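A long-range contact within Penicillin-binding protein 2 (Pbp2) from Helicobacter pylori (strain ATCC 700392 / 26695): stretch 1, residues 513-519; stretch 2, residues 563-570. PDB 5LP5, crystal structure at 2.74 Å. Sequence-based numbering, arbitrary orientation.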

# COMPACT_ATOMS: atom_id res chain seq x y z
N LYS A 513 32.95 -2.46 28.36
CA LYS A 513 34.32 -2.78 27.95
C LYS A 513 34.59 -2.02 26.66
O LYS A 513 33.79 -2.05 25.73
CB LYS A 513 34.53 -4.28 27.74
CG LYS A 513 35.95 -4.67 27.34
CD LYS A 513 36.94 -4.48 28.49
CE LYS A 513 38.37 -4.27 28.01
NZ LYS A 513 38.64 -2.87 27.56
N THR A 514 35.71 -1.31 26.61
CA THR A 514 36.09 -0.60 25.40
C THR A 514 36.95 -1.50 24.53
O THR A 514 37.39 -2.58 24.96
CB THR A 514 36.87 0.68 25.73
OG1 THR A 514 37.87 0.38 26.72
CG2 THR A 514 35.93 1.75 26.26
N GLY A 515 37.17 -1.05 23.29
CA GLY A 515 38.12 -1.68 22.37
C GLY A 515 38.64 -0.71 21.32
O GLY A 515 38.05 0.34 21.06
N THR A 516 39.79 -1.04 20.73
CA THR A 516 40.29 -0.31 19.57
C THR A 516 40.85 -1.32 18.59
O THR A 516 41.44 -2.32 18.99
CB THR A 516 41.35 0.77 19.91
OG1 THR A 516 40.77 1.80 20.73
CG2 THR A 516 41.88 1.43 18.63
N ALA A 517 40.64 -1.05 17.31
CA ALA A 517 41.07 -1.95 16.25
C ALA A 517 41.90 -1.21 15.20
O ALA A 517 41.46 -0.19 14.67
CB ALA A 517 39.85 -2.58 15.63
N GLN A 518 43.11 -1.71 14.91
CA GLN A 518 43.96 -1.12 13.89
C GLN A 518 43.53 -1.56 12.50
O GLN A 518 42.94 -2.64 12.35
CB GLN A 518 45.43 -1.50 14.10
CG GLN A 518 46.21 -0.57 15.04
CD GLN A 518 46.58 -1.24 16.35
OE1 GLN A 518 46.96 -2.41 16.37
NE2 GLN A 518 46.45 -0.50 17.45
N VAL A 519 43.84 -0.75 11.49
CA VAL A 519 43.30 -0.95 10.14
C VAL A 519 44.15 -1.90 9.27
O VAL A 519 45.31 -1.61 8.91
CB VAL A 519 43.13 0.40 9.39
CG1 VAL A 519 42.45 0.17 8.05
CG2 VAL A 519 42.33 1.40 10.23
N GLU A 563 33.45 3.68 12.89
CA GLU A 563 34.56 3.51 11.97
C GLU A 563 35.51 4.69 12.10
O GLU A 563 35.09 5.85 12.05
CB GLU A 563 34.07 3.35 10.53
CG GLU A 563 33.55 1.95 10.24
CD GLU A 563 33.15 1.75 8.79
OE1 GLU A 563 33.42 2.63 7.97
OE2 GLU A 563 32.56 0.71 8.46
N HIS A 564 36.79 4.38 12.30
CA HIS A 564 37.84 5.37 12.44
C HIS A 564 37.60 6.25 13.66
O HIS A 564 38.06 7.39 13.73
CB HIS A 564 37.96 6.17 11.14
CG HIS A 564 38.22 5.30 9.94
ND1 HIS A 564 39.28 4.41 9.88
CD2 HIS A 564 37.57 5.18 8.76
CE1 HIS A 564 39.27 3.79 8.71
NE2 HIS A 564 38.24 4.24 8.01
N GLY A 565 36.89 5.67 14.64
CA GLY A 565 36.55 6.35 15.90
C GLY A 565 37.75 6.57 16.80
O GLY A 565 37.63 7.15 17.88
N GLU A 566 38.90 6.07 16.36
CA GLU A 566 40.18 6.49 16.90
C GLU A 566 40.28 6.24 18.39
O GLU A 566 40.95 6.99 19.09
CB GLU A 566 40.43 7.99 16.59
CG GLU A 566 41.90 8.43 16.64
CD GLU A 566 42.14 9.90 16.27
OE1 GLU A 566 41.13 10.63 16.09
OE2 GLU A 566 43.34 10.31 16.17
N GLY A 567 39.61 5.21 18.90
CA GLY A 567 39.72 4.90 20.33
C GLY A 567 38.41 4.68 21.06
O GLY A 567 37.48 5.49 20.98
N GLY A 568 38.36 3.57 21.80
CA GLY A 568 37.11 3.03 22.36
C GLY A 568 36.49 3.86 23.46
O GLY A 568 35.28 3.92 23.57
N SER A 569 37.34 4.49 24.27
CA SER A 569 36.91 5.34 25.36
C SER A 569 36.18 6.58 24.86
O SER A 569 35.27 7.08 25.50
CB SER A 569 38.12 5.75 26.19
OG SER A 569 37.75 6.46 27.36
N LYS A 570 36.57 7.05 23.68
CA LYS A 570 35.97 8.22 23.02
C LYS A 570 34.47 8.03 22.70
O LYS A 570 33.81 8.96 22.27
CB LYS A 570 36.77 8.48 21.73
CG LYS A 570 36.96 9.93 21.29
CD LYS A 570 38.36 10.16 20.70
CE LYS A 570 38.36 10.76 19.29
NZ LYS A 570 37.54 12.00 19.15

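The contact between residues 513-519 and 563-570 is small, burying 240 Å² in total, and it centres on Gly 568, which is packed against the strand residues Thr 514, Gly 515 and Thr 516. The backbones come closest here, with the CA atoms of Gly 515 and Gly 568 4.8 Å apart and those of Thr 516 and Gly 567 5.3 Å apart.

Gly 568 has the largest area covered by the other stretch, and its lack of a side chain is what permits so close an approach. Its CA lies 3.1 Å from the carbonyl O of Gly 515. A CB in the ideal position would point toward the strand and fall 2.3 Å from Gly 515 O, a clash, and 3.0 Å from CB of Thr 514, which is also tight. The amide N of Gly 568 is 3.3 Å from Gly 515 O, but the angle is poor and the two are not hydrogen-bonded. The amide instead donates to the side chain of Thr 516, with 3.2 Å between Gly 568 N and Thr 516 OG1 and an N-H...O angle of 137°. This is the only hydrogen bond across the contact.

Thr 516 thus supplies the side-chain acceptor of the one hydrogen bond across the contact. Its CA-to-CB bond points toward the second stretch, and with chi1 in the m rotamer OG1 reaches the Gly 567-Gly 568 segment, lying also 3.3 Å from Gly 567 CA. Gly 567 adopts phi/psi of 132/130, a conformation in which a CB would be jammed against the carbonyl O of the preceding residue, so the backbone itself calls for glycine at this position. Just beyond it the chain enters a 3-10 segment, where a weak hydrogen bond joins Lys 570 N to Gly 567 O at 3.2 Å.

The CA-to-CB bond of Thr 514, two residues before Thr 516 in the strand, likewise points toward the second stretch, but the residue makes its contact through a methyl group. Its CG2 sits 3.5 Å from Gly 568 O and 3.7 Å from Ser 569 N, packing against the peptide group that links these two residues.

A separate, looser contact lies further along, where Val 519 CG2 approaches His 564 CE1 at 4.2 Å, near the plane of the imidazole and at its edge. Although the CA-to-CB bond of His 564 points away from the first stretch, the ring end comes nearer and makes this contact.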